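Local atomic coordinates of succinoglycan biosynthesis protein (Bacillus cereus ATCC 14579, PDB entry 2QGM), a protein that is of unproven function but belongs to the erythromycin esterase-like family, and is named for a presumed part in succinoglycan biosynthesis. Residues 106-111 with 299-304; 72-77 with 335-340; 44-49 with 379-384. All coordinates share one frame; numbering follows the deposited sequence.

From the N terminus, helix 37-48 supplies the first half of contact 3 (44-49 with 379-384), which spans most of the chain and encloses the other two. After strand 50-51 and helix 65-71, strand 76-79 pairs with strand 336-344 in contact 2 (72-77 with 335-340); inside that loop, contact 1 (106-111 with 299-304) joins strands 108-111 and 301-304. The three are thus nested and none cross. Contacts 1 and 2 meet in the mixed sheet, where 301-304 lies beside 76-79: V303 N to V77 O is 2.8 Å, a probable hydrogen bond. Contact 3 ties the N-terminal helix to the connection before strand 385-389, near the sheet edge where 50-51 is outermost.

Contact 1 (106-111 with 299-304); sequences FTNFAM and GKTMVW
M302, a selenomethionine, lies at the apolar centre between two phenylalanines. Its CG comes 3.5 Å from F106 CD1 and its SE sits obliquely beside that ring in a Met-aromatic contact, while a bend at chi3 (-77°) brings CE to the edge of the F109 ring. Farther along the same face, the F109 ring meets W304 obliquely, its CZ 3.5 Å from W304 CE3. Selenomethionine M111 runs alongside the indole and bends at chi3, so that its methyl CE lies over one face, 3.8 Å from the centroid of the five-membered ring. Helix 87-104 packs on M302 and helix 143-157 on F109, M111 and W304. The backbones beneath are neighbouring parallel strands, 108-111 and 301-304, inside the mixed sheet of this alpha/beta fold. M302 N donates to N108 O at 2.9 Å, nearly along the C=O axis, and A110 N to M302 O and W304 N to A110 O continue the pairing. At the strand entrance K300 O receives two N-H groups: N108 N almost head-on, and T107 N from above the carbonyl plane. K300 CB lies over one face of the F106 ring, a CH-pi contact 3.6 Å from its centroid, and the rest of the lysine chain extends until NZ bonds to M104 O. Outermost, T107 OG1 takes a weak hydrogen bond from K300 N.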
ATOM      1  N   PHE A 106      -5.707  -6.468  14.033  1.00 14.08           N
ATOM      2  CA  PHE A 106      -4.917  -6.508  12.811  1.00 14.68           C
ATOM      3  C   PHE A 106      -3.461  -6.609  13.248  1.00 14.87           C
ATOM      4  O   PHE A 106      -3.045  -5.948  14.200  1.00 15.51           O
ATOM      5  CB  PHE A 106      -5.202  -5.278  11.946  1.00 11.50           C
ATOM      6  CG  PHE A 106      -6.418  -5.442  11.072  1.00 13.10           C
ATOM      7  CD1 PHE A 106      -6.289  -5.844   9.746  1.00 12.61           C
ATOM      8  CD2 PHE A 106      -7.697  -5.263  11.599  1.00 14.29           C
ATOM      9  CE1 PHE A 106      -7.424  -6.068   8.949  1.00 15.42           C
ATOM     10  CE2 PHE A 106      -8.842  -5.482  10.819  1.00 15.51           C
ATOM     11  CZ  PHE A 106      -8.704  -5.886   9.492  1.00 14.37           C
ATOM     12  N   THR A 107      -2.690  -7.444  12.558  1.00 13.79           N
ATOM     13  CA  THR A 107      -1.305  -7.694  12.953  1.00 14.90           C
ATOM     14  C   THR A 107      -0.239  -7.595  11.870  1.00 14.04           C
ATOM     15  O   THR A 107       0.935  -7.374  12.162  1.00 16.75           O
ATOM     16  CB  THR A 107      -1.215  -9.084  13.576  1.00 16.24           C
ATOM     17  OG1 THR A 107      -1.804 -10.033  12.676  1.00 17.96           O
ATOM     18  CG2 THR A 107      -1.972  -9.125  14.904  1.00 18.36           C
ATOM     19  N   ASN A 108      -0.637  -7.780  10.621  1.00 13.29           N
ATOM     20  CA  ASN A 108       0.322  -7.708   9.516  1.00 14.65           C
ATOM     21  C   ASN A 108       0.208  -6.372   8.807  1.00 14.69           C
ATOM     22  O   ASN A 108      -0.860  -6.016   8.302  1.00 15.86           O
ATOM     23  CB  ASN A 108       0.054  -8.828   8.510  1.00 14.37           C
ATOM     24  CG  ASN A 108       0.033 -10.192   9.159  1.00 17.14           C
ATOM     25  OD1 ASN A 108      -0.880 -10.989   8.933  1.00 18.26           O
ATOM     26  ND2 ASN A 108       1.044 -10.474   9.969  1.00 14.40           N
ATOM     27  N   PHE A 109       1.304  -5.626   8.769  1.00 13.08           N
ATOM     28  CA  PHE A 109       1.291  -4.343   8.093  1.00 13.81           C
ATOM     29  C   PHE A 109       2.100  -4.486   6.807  1.00 15.80           C
ATOM     30  O   PHE A 109       3.336  -4.499   6.839  1.00 15.44           O
ATOM     31  CB  PHE A 109       1.894  -3.262   8.990  1.00 12.74           C
ATOM     32  CG  PHE A 109       1.840  -1.887   8.392  1.00 13.56           C
ATOM     33  CD1 PHE A 109       0.635  -1.187   8.322  1.00 12.18           C
ATOM     34  CD2 PHE A 109       2.988  -1.308   7.848  1.00 12.79           C
ATOM     35  CE1 PHE A 109       0.572   0.071   7.714  1.00 14.32           C
ATOM     36  CE2 PHE A 109       2.932  -0.056   7.240  1.00 15.72           C
ATOM     37  CZ  PHE A 109       1.726   0.636   7.169  1.00 13.26           C
ATOM     38  N   ALA A 110       1.394  -4.606   5.683  1.00 15.19           N
ATOM     39  CA  ALA A 110       2.023  -4.765   4.364  1.00 14.25           C
ATOM     40  C   ALA A 110       2.002  -3.425   3.643  1.00 15.64           C
ATOM     41  O   ALA A 110       0.936  -2.926   3.270  1.00 14.00           O
ATOM     42  CB  ALA A 110       1.271  -5.828   3.550  1.00 17.29           C
HETATM   43  N   MSE A 111       3.183  -2.848   3.442  1.00 13.99           N
HETATM   44  CA  MSE A 111       3.292  -1.526   2.821  1.00 16.52           C
HETATM   45  C   MSE A 111       3.866  -1.551   1.413  1.00 15.81           C
HETATM   46  O   MSE A 111       4.635  -2.438   1.064  1.00 14.38           O
HETATM   47  CB  MSE A 111       4.169  -0.625   3.707  1.00 14.89           C
HETATM   48  CG  MSE A 111       4.267   0.827   3.251  1.00 19.01           C
HETATM   49 SE   MSE A 111       5.476   1.882   4.334  1.00 25.33          SE
HETATM   50  CE  MSE A 111       4.253   3.200   4.977  1.00 23.69           C
ATOM     51  N   GLY A 299      -3.689 -13.858  11.994  1.00 17.40           N
ATOM     52  CA  GLY A 299      -4.180 -12.574  12.466  1.00 17.10           C
ATOM     53  C   GLY A 299      -4.966 -11.918  11.349  1.00 16.55           C
ATOM     54  O   GLY A 299      -5.791 -12.572  10.715  1.00 15.61           O
ATOM     55  N   LYS A 300      -4.716 -10.635  11.108  1.00 15.63           N
ATOM     56  CA  LYS A 300      -5.396  -9.907  10.041  1.00 16.50           C
ATOM     57  C   LYS A 300      -4.379  -9.007   9.350  1.00 14.64           C
ATOM     58  O   LYS A 300      -3.396  -8.587   9.959  1.00 14.45           O
ATOM     59  CB  LYS A 300      -6.546  -9.074  10.606  1.00 17.70           C
ATOM     60  CG  LYS A 300      -7.642  -9.893  11.268  1.00 19.68           C
ATOM     61  CD  LYS A 300      -8.706  -8.960  11.824  1.00 19.69           C
ATOM     62  CE  LYS A 300      -9.875  -9.717  12.406  1.00 20.88           C
ATOM     63  NZ  LYS A 300     -10.805  -8.774  13.082  1.00 16.95           N
ATOM     64  N   THR A 301      -4.637  -8.704   8.080  1.00 13.47           N
ATOM     65  CA  THR A 301      -3.718  -7.915   7.267  1.00 13.79           C
ATOM     66  C   THR A 301      -4.187  -6.580   6.725  1.00 12.87           C
ATOM     67  O   THR A 301      -5.283  -6.445   6.186  1.00 12.45           O
ATOM     68  CB  THR A 301      -3.245  -8.741   6.067  1.00 13.45           C
ATOM     69  OG1 THR A 301      -2.682  -9.960   6.548  1.00 13.07           O
ATOM     70  CG2 THR A 301      -2.197  -7.982   5.262  1.00 16.59           C
HETATM   71  N   MSE A 302      -3.314  -5.591   6.869  1.00 12.17           N
HETATM   72  CA  MSE A 302      -3.570  -4.248   6.386  1.00 13.52           C
HETATM   73  C   MSE A 302      -2.655  -3.997   5.193  1.00 14.31           C
HETATM   74  O   MSE A 302      -1.467  -4.308   5.245  1.00 14.47           O
HETATM   75  CB  MSE A 302      -3.256  -3.224   7.472  1.00 14.84           C
HETATM   76  CG  MSE A 302      -4.087  -3.352   8.748  1.00 13.70           C
HETATM   77 SE   MSE A 302      -3.299  -2.307  10.199  1.00 23.80          SE
HETATM   78  CE  MSE A 302      -1.879  -3.528  10.634  1.00 13.46           C
ATOM     79  N   VAL A 303      -3.208  -3.454   4.116  1.00 12.88           N
ATOM     80  CA  VAL A 303      -2.412  -3.137   2.937  1.00 14.08           C
ATOM     81  C   VAL A 303      -2.402  -1.613   2.778  1.00 12.76           C
ATOM     82  O   VAL A 303      -3.426  -0.990   2.492  1.00 13.66           O
ATOM     83  CB  VAL A 303      -2.984  -3.797   1.665  1.00 14.89           C
ATOM     84  CG1 VAL A 303      -2.182  -3.360   0.427  1.00 14.75           C
ATOM     85  CG2 VAL A 303      -2.929  -5.309   1.820  1.00 16.51           C
ATOM     86  N   TRP A 304      -1.234  -1.027   3.004  1.00 13.62           N
ATOM     87  CA  TRP A 304      -1.044   0.416   2.898  1.00 13.84           C
ATOM     88  C   TRP A 304      -0.429   0.707   1.538  1.00 13.13           C
ATOM     89  O   TRP A 304       0.681   0.261   1.243  1.00 12.81           O
ATOM     90  CB  TRP A 304      -0.104   0.892   4.010  1.00 15.32           C
ATOM     91  CG  TRP A 304       0.280   2.349   3.949  1.00 16.88           C
ATOM     92  CD1 TRP A 304       0.899   2.998   2.921  1.00 17.39           C
ATOM     93  CD2 TRP A 304       0.140   3.312   5.004  1.00 16.91           C
ATOM     94  NE1 TRP A 304       1.162   4.304   3.275  1.00 18.38           N
ATOM     95  CE2 TRP A 304       0.705   4.521   4.548  1.00 17.67           C
ATOM     96  CE3 TRP A 304      -0.406   3.267   6.294  1.00 16.95           C
ATOM     97  CZ2 TRP A 304       0.743   5.678   5.335  1.00 18.10           C
ATOM     98  CZ3 TRP A 304      -0.369   4.416   7.078  1.00 15.49           C
ATOM     99  CH2 TRP A 304       0.201   5.606   6.594  1.00 18.98           C
TER

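Contact 2 (72-77 with 335-340)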
ATOM      1  N   GLY A  72     -16.370  -5.366   9.643  1.00 19.68           N
ATOM      2  CA  GLY A  72     -16.861  -6.676  10.015  1.00 20.52           C
ATOM      3  C   GLY A  72     -15.707  -7.598  10.331  1.00 20.88           C
ATOM      4  O   GLY A  72     -14.740  -7.196  10.980  1.00 21.49           O
ATOM      5  N   ASN A  73     -15.795  -8.834   9.857  1.00 22.16           N
ATOM      6  CA  ASN A  73     -14.748  -9.811  10.121  1.00 21.91           C
ATOM      7  C   ASN A  73     -13.793 -10.014   8.949  1.00 20.77           C
ATOM      8  O   ASN A  73     -13.133 -11.043   8.859  1.00 21.48           O
ATOM      9  CB  ASN A  73     -15.371 -11.148  10.521  1.00 27.86           C
ATOM     10  CG  ASN A  73     -16.471 -11.583   9.576  1.00 30.78           C
ATOM     11  OD1 ASN A  73     -16.236 -11.791   8.384  1.00 34.36           O
ATOM     12  ND2 ASN A  73     -17.683 -11.729  10.107  1.00 32.99           N
ATOM     13  N   ALA A  74     -13.714  -9.033   8.058  1.00 19.51           N
ATOM     14  CA  ALA A  74     -12.807  -9.131   6.922  1.00 19.22           C
ATOM     15  C   ALA A  74     -11.374  -9.271   7.433  1.00 18.84           C
ATOM     16  O   ALA A  74     -10.974  -8.566   8.366  1.00 17.69           O
ATOM     17  CB  ALA A  74     -12.934  -7.892   6.044  1.00 20.00           C
ATOM     18  N   GLN A  75     -10.600 -10.174   6.830  1.00 17.41           N
ATOM     19  CA  GLN A  75      -9.210 -10.377   7.251  1.00 16.79           C
ATOM     20  C   GLN A  75      -8.199  -9.510   6.491  1.00 15.77           C
ATOM     21  O   GLN A  75      -7.038  -9.436   6.886  1.00 14.42           O
ATOM     22  CB  GLN A  75      -8.818 -11.850   7.107  1.00 17.82           C
ATOM     23  CG  GLN A  75      -9.646 -12.824   7.939  1.00 21.06           C
ATOM     24  CD  GLN A  75      -9.197 -14.256   7.728  1.00 21.18           C
ATOM     25  OE1 GLN A  75      -9.100 -14.721   6.595  1.00 23.45           O
ATOM     26  NE2 GLN A  75      -8.919 -14.964   8.821  1.00 24.28           N
ATOM     27  N   TYR A  76      -8.631  -8.875   5.402  1.00 14.46           N
ATOM     28  CA  TYR A  76      -7.745  -8.002   4.628  1.00 14.29           C
ATOM     29  C   TYR A  76      -8.366  -6.628   4.435  1.00 14.47           C
ATOM     30  O   TYR A  76      -9.507  -6.515   3.978  1.00 14.65           O
ATOM     31  CB  TYR A  76      -7.457  -8.560   3.236  1.00 14.01           C
ATOM     32  CG  TYR A  76      -6.695  -9.856   3.206  1.00 15.90           C
ATOM     33  CD1 TYR A  76      -7.331 -11.063   3.474  1.00 16.05           C
ATOM     34  CD2 TYR A  76      -5.354  -9.885   2.841  1.00 14.38           C
ATOM     35  CE1 TYR A  76      -6.655 -12.271   3.367  1.00 16.81           C
ATOM     36  CE2 TYR A  76      -4.662 -11.093   2.726  1.00 13.59           C
ATOM     37  CZ  TYR A  76      -5.324 -12.282   2.985  1.00 16.43           C
ATOM     38  OH  TYR A  76      -4.688 -13.493   2.812  1.00 16.28           O
ATOM     39  N   VAL A  77      -7.625  -5.578   4.779  1.00 14.82           N
ATOM     40  CA  VAL A  77      -8.130  -4.218   4.602  1.00 14.58           C
ATOM     41  C   VAL A  77      -7.137  -3.378   3.810  1.00 16.40           C
ATOM     42  O   VAL A  77      -5.976  -3.252   4.201  1.00 16.56           O
ATOM     43  CB  VAL A  77      -8.401  -3.515   5.964  1.00 15.87           C
ATOM     44  CG1 VAL A  77      -8.674  -2.028   5.744  1.00 19.18           C
ATOM     45  CG2 VAL A  77      -9.595  -4.149   6.661  1.00 16.35           C
ATOM     46  N   ASN A 335     -13.650 -11.032   1.764  1.00 17.48           N
ATOM     47  CA  ASN A 335     -12.647 -11.054   2.828  1.00 17.50           C
ATOM     48  C   ASN A 335     -11.627  -9.941   2.632  1.00 16.31           C
ATOM     49  O   ASN A 335     -10.669  -9.829   3.395  1.00 15.53           O
ATOM     50  CB  ASN A 335     -11.939 -12.409   2.886  1.00 17.81           C
ATOM     51  CG  ASN A 335     -11.290 -12.665   4.237  1.00 18.71           C
ATOM     52  OD1 ASN A 335     -11.797 -12.228   5.280  1.00 18.15           O
ATOM     53  ND2 ASN A 335     -10.181 -13.396   4.232  1.00 20.77           N
ATOM     54  N   TYR A 336     -11.827  -9.135   1.593  1.00 14.72           N
ATOM     55  CA  TYR A 336     -10.954  -7.989   1.324  1.00 16.53           C
ATOM     56  C   TYR A 336     -11.819  -6.738   1.237  1.00 15.57           C
ATOM     57  O   TYR A 336     -12.644  -6.601   0.334  1.00 16.37           O
ATOM     58  CB  TYR A 336     -10.181  -8.163   0.010  1.00 16.62           C
ATOM     59  CG  TYR A 336      -9.394  -6.930  -0.409  1.00 19.03           C
ATOM     60  CD1 TYR A 336      -8.428  -6.377   0.431  1.00 18.82           C
ATOM     61  CD2 TYR A 336      -9.596  -6.334  -1.651  1.00 15.91           C
ATOM     62  CE1 TYR A 336      -7.679  -5.268   0.045  1.00 18.04           C
ATOM     63  CE2 TYR A 336      -8.849  -5.222  -2.050  1.00 19.32           C
ATOM     64  CZ  TYR A 336      -7.889  -4.695  -1.191  1.00 17.61           C
ATOM     65  OH  TYR A 336      -7.132  -3.605  -1.561  1.00 18.49           O
ATOM     66  N   VAL A 337     -11.641  -5.835   2.193  1.00 15.26           N
ATOM     67  CA  VAL A 337     -12.399  -4.590   2.217  1.00 14.99           C
ATOM     68  C   VAL A 337     -11.464  -3.459   1.801  1.00 15.34           C
ATOM     69  O   VAL A 337     -10.315  -3.400   2.240  1.00 17.36           O
ATOM     70  CB  VAL A 337     -12.959  -4.294   3.631  1.00 18.19           C
ATOM     71  CG1 VAL A 337     -13.489  -2.876   3.692  1.00 17.26           C
ATOM     72  CG2 VAL A 337     -14.082  -5.273   3.966  1.00 19.77           C
ATOM     73  N   THR A 338     -11.959  -2.572   0.943  1.00 13.89           N
ATOM     74  CA  THR A 338     -11.171  -1.444   0.456  1.00 15.74           C
ATOM     75  C   THR A 338     -11.644  -0.110   0.986  1.00 16.21           C
ATOM     76  O   THR A 338     -12.820   0.227   0.881  1.00 17.03           O
ATOM     77  CB  THR A 338     -11.196  -1.346  -1.085  1.00 17.22           C
ATOM     78  OG1 THR A 338     -12.548  -1.429  -1.554  1.00 19.19           O
ATOM     79  CG2 THR A 338     -10.373  -2.449  -1.699  1.00 18.08           C
ATOM     80  N   ILE A 339     -10.708   0.652   1.544  1.00 15.68           N
ATOM     81  CA  ILE A 339     -10.995   1.974   2.086  1.00 15.38           C
ATOM     82  C   ILE A 339     -10.160   2.989   1.316  1.00 16.08           C
ATOM     83  O   ILE A 339      -8.957   3.115   1.553  1.00 16.96           O
ATOM     84  CB  ILE A 339     -10.606   2.059   3.570  1.00 16.60           C
ATOM     85  CG1 ILE A 339     -11.290   0.925   4.331  1.00 18.06           C
ATOM     86  CG2 ILE A 339     -10.986   3.431   4.138  1.00 17.37           C
ATOM     87  CD1 ILE A 339     -10.923   0.850   5.791  1.00 17.08           C
ATOM     88  N   GLY A 340     -10.803   3.707   0.401  1.00 16.65           N
ATOM     89  CA  GLY A 340     -10.109   4.704  -0.395  1.00 16.14           C
ATOM     90  C   GLY A 340      -9.959   6.040   0.315  1.00 16.36           C
ATOM     91  O   GLY A 340     -10.702   6.347   1.248  1.00 15.95           O
TER
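Strands 76-79 and 336-344 begin side by side and parallel, with Y76 paired to Y336 and V77 to V337. Y76 uses both of its backbone polar groups across the gap: its N donates to N335 O at 3.0 Å with an N-H...O angle of 138°, and its O accepts from V337 N at 2.9 Å in a much straighter bond. Just before the strands, the side chain of N335 prolongs the pairing. Its CG is anti to the backbone N (chi1 -159°), which carries the amide to Q75. There OD1 accepts Q75 N at 2.8 Å, with the donor well above the carbonyl plane, while ND2 donates to Q75 OE1 at 2.9 Å, in plane and on a lone pair. Held at both ends, the amide is fixed in rotation, and its ND2 lies at the edge of the Y76 ring, the amide plane standing almost perpendicular to that of the ring. Y76 CB in turn meets the edge of the Y336 ring at CD1. On the other face, the methyls A74 CB and V337 CG2 touch at 3.5 Å, and V77 CG1 reaches I339 CD1 at 3.7 Å. Helix 65-71 places I71 against V77, V337 and I339 on this face, whereas on the opposite face helix 276-297 packs on Y76; strand 301-304 bonds to Q75 and V77 along one side of this pair, and strand 432-439 flanks 336-344 on the other.

Contact 3 (44-49 with 379-384); sequences SIQSQA and GKVPYK
The C-terminal part of the N-terminal helix 37-48 leans on the connection that leads from helix 374-380 into strand 385-389, near one edge of the mixed sheet. V381 turns its two methyls to neighbouring residues of the helix: CG1, anti to the backbone N (chi1 177°), lies 3.9 Å from Q46 CA, while CG2 meets I45 CG2 at 4.1 Å, where the two side chains cross at about a right angle. Next to this, the side chain of Q46 runs out extended, with CG anti to the backbone N (chi1 174°), across the ring of P382. Its amide end makes the tightest approach here, OE1 standing 3.1 Å from P382 CG and 3.2 Å from P382 CD, so the carbonyl oxygen rests against the ring carbons. Helix and connection are joined by van der Waals packing, with no hydrogen bond between the two segments. Strand 385-389 lies alongside: L388 packs on I45 and A49, and F386 touches A49 and V381. Helix 395-402 covers another side of the N-terminal helix, with A397 and W400 against I45 and the A397 N bound to S44 OG. Y383 turns its ring edge to Q46 and A49, CE2 coming 3.7 Å from Q46 O and CD2 lying 4.4 Å from A49 CB, both near the ring plane. The connection is also held from strand 432-439, where R437 NH2 donates to V381 O and the backbone of R437 bonds to that of K384.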
ATOM      1  N   SER A  44     -27.903  13.884   0.945  1.00 24.12           N
ATOM      2  CA  SER A  44     -28.012  12.436   1.072  1.00 21.97           C
ATOM      3  C   SER A  44     -26.719  11.826   1.617  1.00 21.53           C
ATOM      4  O   SER A  44     -26.753  10.908   2.436  1.00 22.32           O
ATOM      5  CB  SER A  44     -28.349  11.822  -0.296  1.00 20.49           C
ATOM      6  OG  SER A  44     -28.679  10.445  -0.192  1.00 21.35           O
ATOM      7  N   ILE A  45     -25.583  12.348   1.165  1.00 20.80           N
ATOM      8  CA  ILE A  45     -24.285  11.853   1.614  1.00 19.72           C
ATOM      9  C   ILE A  45     -24.072  12.263   3.067  1.00 19.22           C
ATOM     10  O   ILE A  45     -23.672  11.458   3.903  1.00 19.73           O
ATOM     11  CB  ILE A  45     -23.140  12.439   0.760  1.00 20.09           C
ATOM     12  CG1 ILE A  45     -23.389  12.138  -0.723  1.00 19.18           C
ATOM     13  CG2 ILE A  45     -21.803  11.848   1.208  1.00 21.71           C
ATOM     14  CD1 ILE A  45     -22.453  12.871  -1.678  1.00 22.60           C
ATOM     15  N   GLN A  46     -24.339  13.532   3.356  1.00 19.21           N
ATOM     16  CA  GLN A  46     -24.197  14.071   4.707  1.00 22.07           C
ATOM     17  C   GLN A  46     -24.973  13.233   5.726  1.00 22.21           C
ATOM     18  O   GLN A  46     -24.469  12.917   6.806  1.00 22.61           O
ATOM     19  CB  GLN A  46     -24.721  15.505   4.733  1.00 22.89           C
ATOM     20  CG  GLN A  46     -24.784  16.153   6.106  1.00 24.22           C
ATOM     21  CD  GLN A  46     -25.661  17.398   6.092  1.00 26.11           C
ATOM     22  OE1 GLN A  46     -25.717  18.106   5.089  1.00 27.62           O
ATOM     23  NE2 GLN A  46     -26.341  17.670   7.198  1.00 26.19           N
ATOM     24  N   SER A  47     -26.206  12.885   5.374  1.00 21.52           N
ATOM     25  CA  SER A  47     -27.070  12.109   6.251  1.00 22.14           C
ATOM     26  C   SER A  47     -26.587  10.680   6.480  1.00 21.31           C
ATOM     27  O   SER A  47     -26.869  10.071   7.509  1.00 19.98           O
ATOM     28  CB  SER A  47     -28.492  12.076   5.682  1.00 23.80           C
ATOM     29  OG  SER A  47     -29.339  11.262   6.477  1.00 24.68           O
ATOM     30  N   GLN A  48     -25.847  10.146   5.520  1.00 20.17           N
ATOM     31  CA  GLN A  48     -25.363   8.778   5.631  1.00 19.50           C
ATOM     32  C   GLN A  48     -23.890   8.658   6.003  1.00 19.93           C
ATOM     33  O   GLN A  48     -23.384   7.550   6.191  1.00 20.97           O
ATOM     34  CB  GLN A  48     -25.659   8.048   4.320  1.00 18.32           C
ATOM     35  CG  GLN A  48     -27.157   7.960   4.031  1.00 16.31           C
ATOM     36  CD  GLN A  48     -27.472   7.347   2.686  1.00 18.16           C
ATOM     37  OE1 GLN A  48     -27.687   8.056   1.696  1.00 23.58           O
ATOM     38  NE2 GLN A  48     -27.502   6.024   2.638  1.00 14.98           N
ATOM     39  N   ALA A  49     -23.214   9.796   6.132  1.00 20.05           N
ATOM     40  CA  ALA A  49     -21.795   9.803   6.484  1.00 19.46           C
ATOM     41  C   ALA A  49     -21.590   9.744   8.005  1.00 20.53           C
ATOM     42  O   ALA A  49     -22.487  10.092   8.775  1.00 19.28           O
ATOM     43  CB  ALA A  49     -21.126  11.070   5.907  1.00 20.20           C
ATOM     44  N   GLY A 379     -16.498  17.709  -0.774  1.00 20.03           N
ATOM     45  CA  GLY A 379     -16.080  18.907  -0.068  1.00 23.22           C
ATOM     46  C   GLY A 379     -17.255  19.771   0.351  1.00 23.15           C
ATOM     47  O   GLY A 379     -17.137  20.584   1.269  1.00 24.33           O
ATOM     48  N   LYS A 380     -18.387  19.582  -0.321  1.00 24.11           N
ATOM     49  CA  LYS A 380     -19.611  20.335  -0.042  1.00 24.53           C
ATOM     50  C   LYS A 380     -20.286  19.851   1.238  1.00 25.49           C
ATOM     51  O   LYS A 380     -20.960  20.623   1.924  1.00 24.51           O
ATOM     52  CB  LYS A 380     -20.592  20.198  -1.210  1.00 25.71           C
ATOM     53  CG  LYS A 380     -20.104  20.822  -2.513  1.00 27.78           C
ATOM     54  CD  LYS A 380     -20.027  22.339  -2.433  1.00 29.99           C
ATOM     55  CE  LYS A 380     -19.597  22.932  -3.768  1.00 31.52           C
ATOM     56  NZ  LYS A 380     -19.452  24.413  -3.730  1.00 32.68           N
ATOM     57  N   VAL A 381     -20.108  18.570   1.546  1.00 23.66           N
ATOM     58  CA  VAL A 381     -20.687  17.980   2.742  1.00 23.11           C
ATOM     59  C   VAL A 381     -20.212  18.761   3.957  1.00 21.40           C
ATOM     60  O   VAL A 381     -19.016  19.022   4.103  1.00 21.41           O
ATOM     61  CB  VAL A 381     -20.255  16.520   2.877  1.00 21.83           C
ATOM     62  CG1 VAL A 381     -20.806  15.934   4.163  1.00 22.49           C
ATOM     63  CG2 VAL A 381     -20.746  15.739   1.666  1.00 21.32           C
ATOM     64  N   PRO A 382     -21.143  19.140   4.851  1.00 22.58           N
ATOM     65  CA  PRO A 382     -20.776  19.905   6.044  1.00 22.36           C
ATOM     66  C   PRO A 382     -19.973  19.212   7.138  1.00 21.65           C
ATOM     67  O   PRO A 382     -20.200  19.448   8.318  1.00 20.67           O
ATOM     68  CB  PRO A 382     -22.123  20.443   6.537  1.00 22.95           C
ATOM     69  CG  PRO A 382     -23.066  19.366   6.171  1.00 23.77           C
ATOM     70  CD  PRO A 382     -22.609  18.990   4.761  1.00 22.81           C
ATOM     71  N   TYR A 383     -19.041  18.352   6.739  1.00 21.06           N
ATOM     72  CA  TYR A 383     -18.153  17.677   7.679  1.00 21.97           C
ATOM     73  C   TYR A 383     -16.757  17.851   7.105  1.00 20.80           C
ATOM     74  O   TYR A 383     -16.544  17.581   5.925  1.00 23.27           O
ATOM     75  CB  TYR A 383     -18.441  16.181   7.782  1.00 20.82           C
ATOM     76  CG  TYR A 383     -19.703  15.814   8.521  1.00 21.26           C
ATOM     77  CD1 TYR A 383     -20.022  16.405   9.741  1.00 20.48           C
ATOM     78  CD2 TYR A 383     -20.554  14.834   8.025  1.00 22.31           C
ATOM     79  CE1 TYR A 383     -21.156  16.024  10.449  1.00 23.15           C
ATOM     80  CE2 TYR A 383     -21.687  14.447   8.718  1.00 23.54           C
ATOM     81  CZ  TYR A 383     -21.985  15.041   9.930  1.00 23.87           C
ATOM     82  OH  TYR A 383     -23.110  14.640  10.614  1.00 25.15           O
ATOM     83  N   LYS A 384     -15.817  18.310   7.923  1.00 20.98           N
ATOM     84  CA  LYS A 384     -14.444  18.496   7.459  1.00 21.95           C
ATOM     85  C   LYS A 384     -13.791  17.150   7.158  1.00 22.45           C
ATOM     86  O   LYS A 384     -12.950  17.049   6.271  1.00 21.62           O
ATOM     87  CB  LYS A 384     -13.628  19.250   8.509  1.00 24.18           C
ATOM     88  CG  LYS A 384     -13.936  20.742   8.579  1.00 25.41           C
ATOM     89  CD  LYS A 384     -13.379  21.335   9.861  1.00 28.51           C
ATOM     90  CE  LYS A 384     -13.463  22.849   9.857  1.00 30.50           C
ATOM     91  NZ  LYS A 384     -14.821  23.323   9.486  1.00 31.38           N
TER